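Local coordinates for protein 6-phospho-alpha-glucosidase (Merdibacter massiliensis, PDB 6VC6) that probably hydrolyses 6-phospho-alpha-glucosides, as a family 4 glycoside hydrolase holding NAD and a manganese ion beside the sugar phosphate in its active site, at residues A[94-99]-A[115-120]; A[404-409]-A[424-429]. All coordinates share one frame; numbering follows the deposited sequence.

Overall arrangement
Both contacts are small helix-to-helix packings, similar in buried area, with centres about 12 Å apart on the same side of the chain's centre. Contact 1 joins helices 89-102 and 113-136 in the interior, about 15 Å from the chain centre; its three touching residues are buried, and Tyr118 reaches the NAD pocket. Contact 2 joins helices 403-412 and 419-432 nearer the edge, about 24 Å out; Ala406 and Leu426 are buried, Leu407 partly exposed. Charge and a cofactor hydroxyl mark the first; the second is apolar. Helix 419-432 bridges them: Met429 SE lies 3.5 Å from Ala117 CB, and Met429 CE lies 3.6 Å from Ile99 CD1.

Contact 1 of 2, residues A[94-99]-A[115-120]; sequences REDEHI and GMAYGL. With NAD (nicotinamide-adenine-dinucleotide), chain G.
Helices 89-102 and 113-136 come together at Asp96 and Ala117, whose CA atoms are 6.7 Å apart, with no hydrogen bond between the two segments. Asp96 CG, anti to the carbonyl carbon (chi1 -65°), turns the carboxylate to the second helix. Its oxygens meet different residues: OD1 packs 3.5 Å from Ala117 CB, while OD2 lies 3.7 Å from Tyr118 CB. The Asp96 and Tyr118 side chains cross at about a right angle, carboxylate and ring planes 38° apart, with OD2 oblique to the ring. Just beyond the segments, OD1 has a hydrogen-bond partner and OD2 a salt bridge to Arg121. An alanine in place of Asp96 would probably leave Arg121 without this buried counter-charge and open a gap beside Ala117 CB and Tyr118 CB. With CG anti to the backbone N (chi1 -175°), the Tyr118 ring runs away from helix 89-102, and Tyr118 OH ends 2.7 Å from NAD O3D, a hydroxyl oxygen at the ring edge, in its plane. Through Tyr118, helix 113-136 lines part of the NAD pocket in the Rossmann-like, nucleotide-binding domain of this family 4 glycoside hydrolase, with helix 89-102 packed beside it.

Contact 2 of 2, residues A[404-409]-A[424-429]; sequences QKALEA and EILDAM
Leu426 reaches from helix 419-432 to the backbone and side chains of Ala406 and Leu407 on helix 403-412; the CA atoms of Leu407 and Leu426 are 7.0 Å apart. From CA its CB is directed at the other helix, and CG, anti to the backbone N (chi1 175°), carries the chain onward and divides into two methyls that do the touching. CD1 meets the methyl of Ala406, 4.1 Å from its CB. CD2 goes deeper: it too lies beside Ala406 CB, at 3.9 Å, and also rests against the main chain of the next residue, 3.7 Å from Leu407 N and 3.8 Å from Leu407 CA. Leu407 adds its own CB, 4.1 Å from CD2, at the root of its side chain. The small side chain of Ala406 probably allows this close approach, in an apolar helix-to-helix packing within the C-terminal helical part of this family 4 glycoside hydrolase. Trp437 also touches Leu426, while Ala406 packs in addition on Ala397 of helix 378-400. Beside the apolar patch, Asp427 OD1 is hydrogen-bonded to Tyr403 OH, joining the same two helices. On a part of helix 403-412 turned away from helix 419-432, Gln404 NE2 gives a nearly straight hydrogen bond (168°) to Glu408 OE2, received on the anti side of the carboxylate and 30° from its plane.

Contact 1 of 2, residues A[94-99]-A[115-120]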
loop_
_atom_site.group_PDB
_atom_site.type_symbol
_atom_site.label_atom_id
_atom_site.label_comp_id
_atom_site.label_asym_id
_atom_site.label_seq_id
_atom_site.Cartn_x
_atom_site.Cartn_y
_atom_site.Cartn_z
ATOM N N ARG A 94 -13.473 6.562 7.072
ATOM C CA ARG A 94 -13.902 7.663 7.926
ATOM C C ARG A 94 -14.206 7.172 9.337
ATOM O O ARG A 94 -13.797 7.791 10.326
ATOM C CB ARG A 94 -15.127 8.340 7.311
ATOM C CG ARG A 94 -15.443 9.716 7.864
ATOM C CD ARG A 94 -16.625 10.326 7.128
ATOM N NE ARG A 94 -16.833 11.725 7.483
ATOM C CZ ARG A 94 -17.576 12.133 8.507
ATOM N NH1 ARG A 94 -18.185 11.245 9.281
ATOM N NH2 ARG A 94 -17.710 13.429 8.757
ATOM N N GLU A 95 -14.924 6.050 9.446
ATOM C CA GLU A 95 -15.240 5.494 10.759
ATOM C C GLU A 95 -13.981 5.026 11.479
ATOM O O GLU A 95 -13.874 5.163 12.703
ATOM C CB GLU A 95 -16.235 4.342 10.615
ATOM C CG GLU A 95 -17.574 4.741 10.016
ATOM C CD GLU A 95 -18.473 5.446 11.013
ATOM O OE1 GLU A 95 -18.246 5.295 12.232
ATOM O OE2 GLU A 95 -19.410 6.149 10.578
ATOM N N ASP A 96 -13.022 4.466 10.736
ATOM C CA ASP A 96 -11.755 4.066 11.338
ATOM C C ASP A 96 -11.045 5.260 11.966
ATOM O O ASP A 96 -10.526 5.169 13.085
ATOM C CB ASP A 96 -10.853 3.415 10.288
ATOM C CG ASP A 96 -11.414 2.107 9.761
ATOM O OD1 ASP A 96 -12.258 1.494 10.447
ATOM O OD2 ASP A 96 -11.005 1.695 8.656
ATOM N N GLU A 97 -11.018 6.390 11.261
ATOM C CA GLU A 97 -10.274 7.548 11.740
ATOM C C GLU A 97 -11.038 8.302 12.822
ATOM O O GLU A 97 -10.447 8.714 13.826
ATOM C CB GLU A 97 -9.947 8.473 10.565
ATOM C CG GLU A 97 -8.812 7.981 9.676
ATOM C CD GLU A 97 -8.822 8.662 8.320
ATOM O OE1 GLU A 97 -9.740 9.471 8.079
ATOM O OE2 GLU A 97 -7.918 8.399 7.498
ATOM N N HIS A 98 -12.349 8.485 12.641
ATOM C CA HIS A 98 -13.123 9.291 13.581
ATOM C C HIS A 98 -13.195 8.630 14.952
ATOM O O HIS A 98 -12.939 9.272 15.978
ATOM C CB HIS A 98 -14.531 9.532 13.032
ATOM C CG HIS A 98 -14.638 10.728 12.138
ATOM N ND1 HIS A 98 -15.412 11.825 12.450
ATOM C CD2 HIS A 98 -14.064 11.000 10.942
ATOM C CE1 HIS A 98 -15.312 12.721 11.484
ATOM N NE2 HIS A 98 -14.499 12.245 10.557
ATOM N N ILE A 99 -13.534 7.341 14.985
ATOM C CA ILE A 99 -13.775 6.666 16.257
ATOM C C ILE A 99 -12.490 6.562 17.070
ATOM O O ILE A 99 -12.502 6.729 18.295
ATOM C CB ILE A 99 -14.415 5.288 16.007
ATOM C CG1 ILE A 99 -15.798 5.465 15.371
ATOM C CG2 ILE A 99 -14.513 4.494 17.300
ATOM C CD1 ILE A 99 -16.388 4.196 14.798
ATOM N N GLY A 115 -6.136 1.117 11.320
ATOM C CA GLY A 115 -5.514 0.207 10.376
ATOM C C GLY A 115 -5.898 -1.240 10.612
ATOM O O GLY A 115 -6.138 -1.991 9.662
HETATM N N MSE A 116 -5.969 -1.650 11.873
HETATM C CA MSE A 116 -6.316 -3.025 12.207
HETATM C C MSE A 116 -7.791 -3.298 11.931
HETATM O O MSE A 116 -8.167 -4.416 11.576
HETATM C CB MSE A 116 -5.974 -3.321 13.666
HETATM C CG MSE A 116 -4.477 -3.444 13.918
HETATM SE SE MSE A 116 -4.032 -3.914 15.755
HETATM C CE MSE A 116 -4.283 -2.166 16.577
ATOM N N ALA A 117 -8.626 -2.271 12.097
ATOM C CA ALA A 117 -10.025 -2.391 11.700
ATOM C C ALA A 117 -10.145 -2.539 10.191
ATOM O O ALA A 117 -10.879 -3.402 9.694
ATOM C CB ALA A 117 -10.815 -1.179 12.187
ATOM N N TYR A 118 -9.432 -1.692 9.444
ATOM C CA TYR A 118 -9.337 -1.865 8.001
ATOM C C TYR A 118 -8.713 -3.209 7.647
ATOM O O TYR A 118 -9.094 -3.828 6.647
ATOM C CB TYR A 118 -8.528 -0.711 7.401
ATOM C CG TYR A 118 -8.447 -0.690 5.889
ATOM C CD1 TYR A 118 -9.462 -1.229 5.106
ATOM C CD2 TYR A 118 -7.357 -0.118 5.245
ATOM C CE1 TYR A 118 -9.385 -1.207 3.724
ATOM C CE2 TYR A 118 -7.274 -0.090 3.866
ATOM C CZ TYR A 118 -8.289 -0.635 3.110
ATOM O OH TYR A 118 -8.206 -0.609 1.737
ATOM N N GLY A 119 -7.768 -3.684 8.463
ATOM C CA GLY A 119 -7.139 -4.964 8.186
ATOM C C GLY A 119 -8.104 -6.129 8.281
ATOM O O GLY A 119 -8.061 -7.051 7.461
ATOM N N LEU A 120 -8.991 -6.104 9.278
ATOM C CA LEU A 120 -9.957 -7.187 9.429
ATOM C C LEU A 120 -10.946 -7.209 8.269
ATOM O O LEU A 120 -11.347 -8.285 7.810
ATOM C CB LEU A 120 -10.689 -7.057 10.764
ATOM C CG LEU A 120 -9.913 -7.538 11.992
ATOM C CD1 LEU A 120 -10.788 -7.504 13.236
ATOM C CD2 LEU A 120 -9.353 -8.934 11.761
HETATM P PA NAD G . -11.589 3.883 -3.278
HETATM O O1A NAD G . -11.602 5.126 -4.134
HETATM O O2A NAD G . -12.691 3.649 -2.272
HETATM O O5B NAD G . -11.516 2.600 -4.243
HETATM C C5B NAD G . -11.820 1.301 -3.746
HETATM C C4B NAD G . -12.593 0.524 -4.798
HETATM O O4B NAD G . -12.529 -0.876 -4.513
HETATM C C3B NAD G . -14.059 0.925 -4.788
HETATM O O3B NAD G . -14.471 1.258 -6.115
HETATM C C2B NAD G . -14.805 -0.306 -4.321
HETATM O O2B NAD G . -16.028 -0.461 -5.044
HETATM C C1B NAD G . -13.838 -1.436 -4.630
HETATM N N9A NAD G . -14.019 -2.586 -3.711
HETATM C C8A NAD G . -14.222 -2.537 -2.380
HETATM N N7A NAD G . -14.356 -3.787 -1.863
HETATM C C5A NAD G . -14.241 -4.660 -2.881
HETATM C C6A NAD G . -14.283 -6.133 -3.044
HETATM N N6A NAD G . -14.479 -6.951 -1.981
HETATM N N1A NAD G . -14.119 -6.634 -4.288
HETATM C C2A NAD G . -13.923 -5.837 -5.355
HETATM N N3A NAD G . -13.875 -4.496 -5.281
HETATM C C4A NAD G . -14.027 -3.861 -4.096
HETATM O O3 NAD G . -10.178 3.783 -2.509
HETATM P PN NAD G . -8.849 4.518 -3.036
HETATM O O1N NAD G . -8.605 5.735 -2.175
HETATM O O2N NAD G . -8.896 4.640 -4.541
HETATM O O5D NAD G . -7.755 3.406 -2.652
HETATM C C5D NAD G . -7.580 2.257 -3.478
HETATM C C4D NAD G . -6.744 1.242 -2.714
HETATM O O4D NAD G . -5.364 1.386 -3.058
HETATM C C3D NAD G . -6.858 1.475 -1.215
HETATM O O3D NAD G . -7.092 0.224 -0.565
HETATM C C2D NAD G . -5.497 1.986 -0.802
HETATM O O2D NAD G . -5.156 1.548 0.513
HETATM C C1D NAD G . -4.601 1.356 -1.851
HETATM N N1N NAD G . -3.320 2.045 -1.983
HETATM C C2N NAD G . -2.232 1.369 -1.612
HETATM C C3N NAD G . -0.973 1.934 -1.700
HETATM C C7N NAD G . 0.215 1.130 -1.266
HETATM O O7N NAD G . 1.291 1.683 -1.111
HETATM N N7N NAD G . 0.054 -0.175 -1.049
HETATM C C4N NAD G . -0.843 3.225 -2.197
HETATM C C5N NAD G . -1.992 3.913 -2.574
HETATM C C6N NAD G . -3.233 3.292 -2.463
#

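Contact 2 of 2, residues A[404-409]-A[424-429]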
loop_
_atom_site.group_PDB
_atom_site.type_symbol
_atom_site.label_atom_id
_atom_site.label_comp_id
_atom_site.label_asym_id
_atom_site.label_seq_id
_atom_site.Cartn_x
_atom_site.Cartn_y
_atom_site.Cartn_z
ATOM N N GLN A 404 -10.562 -12.615 22.059
ATOM C CA GLN A 404 -9.387 -12.503 22.916
ATOM C C GLN A 404 -8.133 -12.197 22.105
ATOM O O GLN A 404 -7.275 -11.422 22.544
ATOM C CB GLN A 404 -9.209 -13.789 23.723
ATOM C CG GLN A 404 -8.014 -13.778 24.662
ATOM C CD GLN A 404 -8.129 -12.716 25.736
ATOM O OE1 GLN A 404 -9.215 -12.459 26.260
ATOM N NE2 GLN A 404 -7.008 -12.089 26.070
ATOM N N LYS A 405 -8.010 -12.797 20.919
ATOM C CA LYS A 405 -6.859 -12.511 20.069
ATOM C C LYS A 405 -6.879 -11.067 19.582
ATOM O O LYS A 405 -5.830 -10.417 19.505
ATOM C CB LYS A 405 -6.826 -13.477 18.885
ATOM C CG LYS A 405 -6.269 -14.851 19.216
ATOM C CD LYS A 405 -4.869 -14.752 19.798
ATOM C CE LYS A 405 -4.346 -16.119 20.212
ATOM N NZ LYS A 405 -3.567 -16.769 19.124
ATOM N N ALA A 406 -8.065 -10.549 19.253
ATOM C CA ALA A 406 -8.170 -9.159 18.819
ATOM C C ALA A 406 -7.830 -8.201 19.953
ATOM O O ALA A 406 -7.193 -7.165 19.729
ATOM C CB ALA A 406 -9.571 -8.882 18.279
ATOM N N LEU A 407 -8.245 -8.529 21.179
ATOM C CA LEU A 407 -7.933 -7.675 22.321
ATOM C C LEU A 407 -6.432 -7.623 22.575
ATOM O O LEU A 407 -5.880 -6.556 22.870
ATOM C CB LEU A 407 -8.672 -8.171 23.563
ATOM C CG LEU A 407 -8.365 -7.435 24.869
ATOM C CD1 LEU A 407 -8.829 -5.988 24.792
ATOM C CD2 LEU A 407 -9.005 -8.146 26.051
ATOM N N GLU A 408 -5.753 -8.767 22.464
ATOM C CA GLU A 408 -4.308 -8.788 22.666
ATOM C C GLU A 408 -3.584 -8.049 21.547
ATOM O O GLU A 408 -2.565 -7.391 21.789
ATOM C CB GLU A 408 -3.815 -10.231 22.772
ATOM C CG GLU A 408 -4.328 -10.963 24.004
ATOM C CD GLU A 408 -4.085 -12.459 23.946
ATOM O OE1 GLU A 408 -3.480 -12.929 22.959
ATOM O OE2 GLU A 408 -4.500 -13.165 24.890
ATOM N N ALA A 409 -4.096 -8.143 20.318
ATOM C CA ALA A 409 -3.501 -7.397 19.214
ATOM C C ALA A 409 -3.660 -5.896 19.416
ATOM O O ALA A 409 -2.721 -5.128 19.170
ATOM C CB ALA A 409 -4.129 -7.829 17.889
ATOM N N GLU A 424 -12.148 -0.765 24.907
ATOM C CA GLU A 424 -13.082 0.308 24.583
ATOM C C GLU A 424 -13.156 0.536 23.077
ATOM O O GLU A 424 -14.247 0.634 22.504
ATOM C CB GLU A 424 -12.670 1.591 25.306
ATOM C CG GLU A 424 -13.569 2.786 25.035
ATOM C CD GLU A 424 -13.122 4.029 25.783
ATOM O OE1 GLU A 424 -11.929 4.111 26.143
ATOM O OE2 GLU A 424 -13.964 4.922 26.013
ATOM N N ILE A 425 -11.999 0.613 22.418
ATOM C CA ILE A 425 -11.982 0.834 20.976
ATOM C C ILE A 425 -12.481 -0.402 20.237
ATOM O O ILE A 425 -13.285 -0.298 19.304
ATOM C CB ILE A 425 -10.572 1.242 20.512
ATOM C CG1 ILE A 425 -10.157 2.565 21.161
ATOM C CG2 ILE A 425 -10.521 1.354 18.996
ATOM C CD1 ILE A 425 -8.795 3.058 20.725
ATOM N N LEU A 426 -12.020 -1.589 20.645
ATOM C CA LEU A 426 -12.411 -2.817 19.958
ATOM C C LEU A 426 -13.923 -3.009 19.975
ATOM O O LEU A 426 -14.515 -3.410 18.966
ATOM C CB LEU A 426 -11.712 -4.019 20.595
ATOM C CG LEU A 426 -12.092 -5.415 20.095
ATOM C CD1 LEU A 426 -11.942 -5.514 18.584
ATOM C CD2 LEU A 426 -11.249 -6.473 20.792
ATOM N N ASP A 427 -14.565 -2.725 21.111
ATOM C CA ASP A 427 -16.016 -2.854 21.187
ATOM C C ASP A 427 -16.706 -1.869 20.253
ATOM O O ASP A 427 -17.722 -2.199 19.630
ATOM C CB ASP A 427 -16.487 -2.651 22.627
ATOM C CG ASP A 427 -16.147 -3.827 23.521
ATOM O OD1 ASP A 427 -15.676 -4.858 22.998
ATOM O OD2 ASP A 427 -16.351 -3.720 24.749
ATOM N N ALA A 428 -16.165 -0.653 20.140
ATOM C CA ALA A 428 -16.742 0.327 19.225
ATOM C C ALA A 428 -16.562 -0.088 17.771
ATOM O O ALA A 428 -17.432 0.190 16.938
ATOM C CB ALA A 428 -16.120 1.701 19.467
HETATM N N MSE A 429 -15.457 -0.752 17.448
HETATM C CA MSE A 429 -15.183 -1.183 16.081
HETATM C C MSE A 429 -16.090 -2.338 15.672
HETATM O O MSE A 429 -16.552 -2.404 14.533
HETATM C CB MSE A 429 -13.717 -1.596 15.933
HETATM C CG MSE A 429 -12.714 -0.508 16.279
HETATM SE SE MSE A 429 -12.215 0.620 14.778
HETATM C CE MSE A 429 -13.671 1.897 14.868
#